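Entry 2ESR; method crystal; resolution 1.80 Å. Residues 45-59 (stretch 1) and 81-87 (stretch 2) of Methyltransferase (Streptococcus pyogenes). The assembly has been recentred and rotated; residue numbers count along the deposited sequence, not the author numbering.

Stretch 1, residues 45-59: LAIEAVSRGMSAAVL
Stretch 2 81-87: NRFTLLK

Stretch 1 is a helix through Ser51, a turn, and a strand from Ala56 to Leu59. Stretch 2 ends a 3-10 segment at Arg82 and runs as a strand from Phe83 to Leu86. The two strands are parallel neighbours, with axes 4.7 Å apart at closest and 8° between their directions. The helix runs nearly antiparallel to strand 83-86, at 166°, with axes 10.9 Å apart. Ala57 pairs with Phe83, Val58 with Thr84 and Leu59 with Leu85, at CA-CA distances of 5.0, 4.7 and 4.7 Å.

The helix closes at Gly53 in a Schellman motif. Its phi/psi of 133/-16 would jam a CB against the preceding carbonyl. Met54 N bonds to Ala49 O at 3.0 Å, and Gly53 N to Val50 O at 3.0 Å. Met54 is selenomethionine.

Asn81 makes no contact with stretch 1. Arg82, at phi/psi -93/-1, starts the pairing. Its O accepts from Ala57 N at 2.9 Å. Its side chain has chi1 -43° (m), chi2 t, chi3 p and chi4 75°. Ser55 O lies over one guanidinium face, 2.8 Å from Arg82 NH2, but the angle is too poor for a hydrogen bond. Val50 CG1 sits at the guanidinium edge, 3.5 Å from Arg82 NE.

Phe83 is extended at -119/142. With chi1 -54° (m) and chi2 84°, its ring packs between strand and helix. Ala57 CB is 3.8 Å from Phe83 CD2, and Leu59 CD1 approaches the ring edge, 3.9 Å from the same CD2. From the helix, Val50 CG2 comes within 3.7 Å of Phe83 CE2 and Ile47 CG1 within 4.1 Å. Val50 is t; Ile47 is m, t.

Thr84, chi1 m, bonds through both backbone polar atoms. Its N donates to Ala57 O at 2.9 Å, and its O accepts from Leu59 N at 2.7 Å, with an angle of 168°. A water donates to Ala57 O at 3.2 Å and is hydrogen-bonded to Thr84 OG1 at 2.8 Å, linking the strands. Val58, chi1 t, shares this sheet face with Thr84.

Leu85 returns to the face of Phe83, Ala57 and Leu59. Its rotamer is t, p, and Leu85 CD1 meets Leu59 CB at 3.8 Å. Leu59 is m, p. Leu85 CA also makes a CA-H...O contact with Leu59 O at 3.4 Å.

Leu86 N donates to Leu59 O at 2.7 Å. Its m, t side chain places Leu86 CD1 4.0 Å from Val58 CG1. Lys87 points away and makes no contact.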

ATOM      1  N   LEU A  45      15.698   3.946  -2.461  1.00 23.29           N
ATOM      2  CA  LEU A  45      15.342   3.971  -3.877  1.00 22.87           C
ATOM      3  C   LEU A  45      13.878   4.323  -4.113  1.00 21.42           C
ATOM      4  O   LEU A  45      13.569   5.134  -4.982  1.00 19.75           O
ATOM      5  CB  LEU A  45      15.663   2.625  -4.530  1.00 24.36           C
ATOM      6  CG  LEU A  45      17.162   2.306  -4.590  1.00 27.08           C
ATOM      7  CD1 LEU A  45      17.374   0.938  -5.214  1.00 29.93           C
ATOM      8  CD2 LEU A  45      17.877   3.386  -5.401  1.00 27.40           C
ATOM      9  N   ALA A  46      12.982   3.722  -3.338  1.00 20.68           N
ATOM     10  CA  ALA A  46      11.558   3.999  -3.498  1.00 21.42           C
ATOM     11  C   ALA A  46      11.255   5.467  -3.207  1.00 22.17           C
ATOM     12  O   ALA A  46      10.498   6.113  -3.929  1.00 20.86           O
ATOM     13  CB  ALA A  46      10.737   3.104  -2.571  1.00 22.40           C
ATOM     14  N   ILE A  47      11.858   5.989  -2.144  1.00 22.43           N
ATOM     15  CA  ILE A  47      11.642   7.375  -1.753  1.00 23.19           C
ATOM     16  C   ILE A  47      12.144   8.341  -2.827  1.00 22.27           C
ATOM     17  O   ILE A  47      11.456   9.292  -3.186  1.00 23.31           O
ATOM     18  CB  ILE A  47      12.338   7.671  -0.411  1.00 24.37           C
ATOM     19  CG1 ILE A  47      11.727   6.783   0.679  1.00 24.75           C
ATOM     20  CG2 ILE A  47      12.200   9.148  -0.052  1.00 26.42           C
ATOM     21  CD1 ILE A  47      12.413   6.878   2.017  1.00 28.03           C
ATOM     22  N   GLU A  48      13.332   8.082  -3.355  1.00 21.24           N
ATOM     23  CA  GLU A  48      13.883   8.953  -4.387  1.00 22.32           C
ATOM     24  C   GLU A  48      13.035   8.877  -5.654  1.00 19.71           C
ATOM     25  O   GLU A  48      12.807   9.889  -6.311  1.00 21.82           O
ATOM     26  CB  GLU A  48      15.330   8.565  -4.688  1.00 23.65           C
ATOM     27  CG  GLU A  48      16.044   9.460  -5.691  1.00 28.20           C
ATOM     28  CD  GLU A  48      16.112  10.913  -5.256  1.00 32.66           C
ATOM     29  OE1 GLU A  48      16.316  11.173  -4.049  1.00 34.63           O
ATOM     30  OE2 GLU A  48      15.978  11.801  -6.126  1.00 33.69           O
ATOM     31  N   ALA A  49      12.539   7.685  -5.980  1.00 20.43           N
ATOM     32  CA  ALA A  49      11.720   7.512  -7.176  1.00 17.94           C
ATOM     33  C   ALA A  49      10.440   8.330  -7.075  1.00 19.20           C
ATOM     34  O   ALA A  49       9.991   8.921  -8.052  1.00 19.47           O
ATOM     35  CB  ALA A  49      11.382   6.034  -7.385  1.00 18.87           C
ATOM     36  N   VAL A  50       9.835   8.348  -5.895  1.00 19.47           N
ATOM     37  CA  VAL A  50       8.617   9.126  -5.712  1.00 21.39           C
ATOM     38  C   VAL A  50       8.973  10.611  -5.783  1.00 22.12           C
ATOM     39  O   VAL A  50       8.236  11.415  -6.361  1.00 22.37           O
ATOM     40  CB  VAL A  50       7.942   8.799  -4.356  1.00 22.47           C
ATOM     41  CG1 VAL A  50       6.812   9.780  -4.079  1.00 23.12           C
ATOM     42  CG2 VAL A  50       7.388   7.377  -4.389  1.00 22.41           C
ATOM     43  N   SER A  51      10.116  10.969  -5.212  1.00 23.55           N
ATOM     44  CA  SER A  51      10.561  12.360  -5.230  1.00 24.45           C
ATOM     45  C   SER A  51      10.747  12.834  -6.669  1.00 24.99           C
ATOM     46  O   SER A  51      10.544  14.012  -6.980  1.00 25.90           O
ATOM     47  CB  SER A  51      11.883  12.506  -4.470  1.00 25.52           C
ATOM     48  OG  SER A  51      12.297  13.862  -4.429  1.00 29.51           O
ATOM     49  N   ARG A  52      11.121  11.907  -7.544  1.00 22.95           N
ATOM     50  CA  ARG A  52      11.356  12.226  -8.946  1.00 23.69           C
ATOM     51  C   ARG A  52      10.132  12.125  -9.847  1.00 23.03           C
ATOM     52  O   ARG A  52      10.235  12.341 -11.056  1.00 24.77           O
ATOM     53  CB  ARG A  52      12.484  11.345  -9.494  1.00 23.53           C
ATOM     54  CG  ARG A  52      13.857  11.714  -8.943  1.00 24.01           C
ATOM     55  CD  ARG A  52      14.937  10.707  -9.334  1.00 25.48           C
ATOM     56  NE  ARG A  52      16.250  11.092  -8.817  1.00 25.58           N
ATOM     57  CZ  ARG A  52      17.172  11.750  -9.518  1.00 28.13           C
ATOM     58  NH1 ARG A  52      16.932  12.100 -10.775  1.00 27.98           N
ATOM     59  NH2 ARG A  52      18.337  12.059  -8.962  1.00 27.56           N
ATOM     60  N   GLY A  53       8.976  11.797  -9.278  1.00 22.41           N
ATOM     61  CA  GLY A  53       7.787  11.723 -10.109  1.00 21.11           C
ATOM     62  C   GLY A  53       6.869  10.526  -9.989  1.00 20.89           C
ATOM     63  O   GLY A  53       5.733  10.572 -10.471  1.00 19.53           O
HETATM   64  N   MSE A  54       7.336   9.440  -9.384  1.00 20.51           N
HETATM   65  CA  MSE A  54       6.466   8.279  -9.237  1.00 22.46           C
HETATM   66  C   MSE A  54       5.376   8.684  -8.252  1.00 22.34           C
HETATM   67  O   MSE A  54       5.610   9.483  -7.343  1.00 25.10           O
HETATM   68  CB  MSE A  54       7.256   7.073  -8.733  1.00 23.29           C
HETATM   69  CG  MSE A  54       8.252   6.534  -9.761  1.00 27.51           C
HETATM   70 SE   MSE A  54       7.392   5.976 -11.427  1.00 43.27          SE
HETATM   71  CE  MSE A  54       6.476   4.483 -10.743  1.00 25.12           C
ATOM     72  N   SER A  55       4.184   8.130  -8.432  1.00 21.85           N
ATOM     73  CA  SER A  55       3.039   8.484  -7.600  1.00 21.93           C
ATOM     74  C   SER A  55       2.993   7.882  -6.206  1.00 22.16           C
ATOM     75  O   SER A  55       2.715   8.582  -5.230  1.00 22.49           O
ATOM     76  CB  SER A  55       1.756   8.117  -8.336  1.00 22.20           C
ATOM     77  OG  SER A  55       1.763   8.662  -9.637  1.00 24.66           O
ATOM     78  N   ALA A  56       3.254   6.587  -6.112  1.00 21.36           N
ATOM     79  CA  ALA A  56       3.200   5.912  -4.826  1.00 22.70           C
ATOM     80  C   ALA A  56       4.173   4.759  -4.819  1.00 21.51           C
ATOM     81  O   ALA A  56       4.691   4.371  -5.864  1.00 20.76           O
ATOM     82  CB  ALA A  56       1.794   5.405  -4.571  1.00 22.46           C
ATOM     83  N   ALA A  57       4.413   4.203  -3.637  1.00 21.80           N
ATOM     84  CA  ALA A  57       5.340   3.089  -3.526  1.00 21.02           C
ATOM     85  C   ALA A  57       4.921   2.105  -2.457  1.00 21.46           C
ATOM     86  O   ALA A  57       4.398   2.488  -1.411  1.00 23.55           O
ATOM     87  CB  ALA A  57       6.727   3.601  -3.210  1.00 20.08           C
ATOM     88  N   VAL A  58       5.139   0.831  -2.738  1.00 18.44           N
ATOM     89  CA  VAL A  58       4.859  -0.210  -1.766  1.00 19.39           C
ATOM     90  C   VAL A  58       6.248  -0.723  -1.441  1.00 19.53           C
ATOM     91  O   VAL A  58       7.007  -1.073  -2.346  1.00 19.77           O
ATOM     92  CB  VAL A  58       4.019  -1.370  -2.345  1.00 18.42           C
ATOM     93  CG1 VAL A  58       3.975  -2.526  -1.335  1.00 18.87           C
ATOM     94  CG2 VAL A  58       2.611  -0.897  -2.649  1.00 22.41           C
ATOM     95  N   LEU A  59       6.597  -0.728  -0.161  1.00 17.90           N
ATOM     96  CA  LEU A  59       7.902  -1.216   0.263  1.00 20.37           C
ATOM     97  C   LEU A  59       7.712  -2.462   1.116  1.00 20.21           C
ATOM     98  O   LEU A  59       6.824  -2.504   1.966  1.00 19.94           O
ATOM     99  CB  LEU A  59       8.643  -0.151   1.080  1.00 22.01           C
ATOM    100  CG  LEU A  59       9.110   1.126   0.373  1.00 24.52           C
ATOM    101  CD1 LEU A  59       7.912   2.006   0.025  1.00 27.68           C
ATOM    102  CD2 LEU A  59      10.069   1.874   1.281  1.00 26.99           C
ATOM    103  N   ASN A  81       1.998   9.827   2.947  1.00 36.38           N
ATOM    104  CA  ASN A  81       0.768   9.183   2.504  1.00 35.28           C
ATOM    105  C   ASN A  81       0.918   8.448   1.178  1.00 34.69           C
ATOM    106  O   ASN A  81       0.017   7.725   0.760  1.00 34.22           O
ATOM    107  CB  ASN A  81      -0.355  10.221   2.396  1.00 36.09           C
ATOM    108  CG  ASN A  81      -0.722  10.822   3.740  1.00 38.00           C
ATOM    109  OD1 ASN A  81      -1.459  11.808   3.812  1.00 41.53           O
ATOM    110  ND2 ASN A  81      -0.218  10.227   4.815  1.00 37.44           N
ATOM    111  N   ARG A  82       2.063   8.623   0.527  1.00 34.29           N
ATOM    112  CA  ARG A  82       2.317   7.985  -0.761  1.00 34.73           C
ATOM    113  C   ARG A  82       3.034   6.644  -0.609  1.00 33.08           C
ATOM    114  O   ARG A  82       3.300   5.962  -1.600  1.00 32.71           O
ATOM    115  CB  ARG A  82       3.166   8.910  -1.638  1.00 39.03           C
ATOM    116  CG  ARG A  82       2.739  10.378  -1.600  1.00 42.43           C
ATOM    117  CD  ARG A  82       3.716  11.261  -2.366  1.00 46.23           C
ATOM    118  NE  ARG A  82       3.597  11.085  -3.810  1.00 48.65           N
ATOM    119  CZ  ARG A  82       2.601  11.574  -4.543  1.00 49.87           C
ATOM    120  NH1 ARG A  82       1.633  12.280  -3.971  1.00 50.77           N
ATOM    121  NH2 ARG A  82       2.567  11.345  -5.848  1.00 49.47           N
ATOM    122  N   PHE A  83       3.337   6.260   0.626  1.00 29.42           N
ATOM    123  CA  PHE A  83       4.043   5.008   0.864  1.00 27.61           C
ATOM    124  C   PHE A  83       3.290   3.994   1.707  1.00 27.34           C
ATOM    125  O   PHE A  83       2.602   4.342   2.666  1.00 26.73           O
ATOM    126  CB  PHE A  83       5.392   5.287   1.529  1.00 24.77           C
ATOM    127  CG  PHE A  83       6.237   6.271   0.788  1.00 25.87           C
ATOM    128  CD1 PHE A  83       6.063   7.638   0.971  1.00 25.46           C
ATOM    129  CD2 PHE A  83       7.196   5.834  -0.120  1.00 25.96           C
ATOM    130  CE1 PHE A  83       6.830   8.560   0.262  1.00 26.68           C
ATOM    131  CE2 PHE A  83       7.968   6.745  -0.835  1.00 23.15           C
ATOM    132  CZ  PHE A  83       7.786   8.111  -0.644  1.00 23.89           C
ATOM    133  N   THR A  84       3.433   2.729   1.330  1.00 26.56           N
ATOM    134  CA  THR A  84       2.813   1.628   2.044  1.00 28.08           C
ATOM    135  C   THR A  84       3.944   0.655   2.378  1.00 27.20           C
ATOM    136  O   THR A  84       4.572   0.106   1.476  1.00 24.87           O
ATOM    137  CB  THR A  84       1.769   0.910   1.173  1.00 30.29           C
ATOM    138  OG1 THR A  84       0.757   1.844   0.769  1.00 33.29           O
ATOM    139  CG2 THR A  84       1.122  -0.231   1.950  1.00 31.42           C
ATOM    140  N   LEU A  85       4.215   0.471   3.669  1.00 26.34           N
ATOM    141  CA  LEU A  85       5.269  -0.438   4.104  1.00 25.84           C
ATOM    142  C   LEU A  85       4.670  -1.733   4.633  1.00 25.53           C
ATOM    143  O   LEU A  85       3.795  -1.723   5.499  1.00 27.05           O
ATOM    144  CB  LEU A  85       6.137   0.199   5.198  1.00 27.57           C
ATOM    145  CG  LEU A  85       7.197  -0.734   5.807  1.00 29.59           C
ATOM    146  CD1 LEU A  85       8.243  -1.076   4.754  1.00 31.80           C
ATOM    147  CD2 LEU A  85       7.866  -0.078   7.006  1.00 29.66           C
ATOM    148  N   LEU A  86       5.146  -2.848   4.098  1.00 22.90           N
ATOM    149  CA  LEU A  86       4.674  -4.157   4.517  1.00 22.32           C
ATOM    150  C   LEU A  86       5.820  -4.887   5.195  1.00 22.79           C
ATOM    151  O   LEU A  86       6.919  -4.983   4.644  1.00 21.07           O
ATOM    152  CB  LEU A  86       4.194  -4.967   3.312  1.00 23.95           C
ATOM    153  CG  LEU A  86       2.981  -4.423   2.554  1.00 27.40           C
ATOM    154  CD1 LEU A  86       2.718  -5.282   1.330  1.00 23.67           C
ATOM    155  CD2 LEU A  86       1.768  -4.413   3.468  1.00 28.64           C
ATOM    156  N   LYS A  87       5.561  -5.386   6.398  1.00 21.51           N
ATOM    157  CA  LYS A  87       6.556  -6.128   7.153  1.00 24.85           C
ATOM    158  C   LYS A  87       6.264  -7.599   6.906  1.00 27.05           C
ATOM    159  O   LYS A  87       5.493  -8.226   7.635  1.00 27.26           O
ATOM    160  CB  LYS A  87       6.446  -5.802   8.644  1.00 27.62           C
ATOM    161  CG  LYS A  87       7.539  -6.431   9.495  1.00 33.67           C
ATOM    162  CD  LYS A  87       7.729  -5.684  10.814  1.00 39.01           C
ATOM    163  CE  LYS A  87       6.447  -5.624  11.632  1.00 43.24           C
ATOM    164  NZ  LYS A  87       6.629  -4.829  12.885  1.00 44.83           N
TER
HETATM  165  O   HOH W   1       1.270   2.856  -1.799  1.00 34.46           O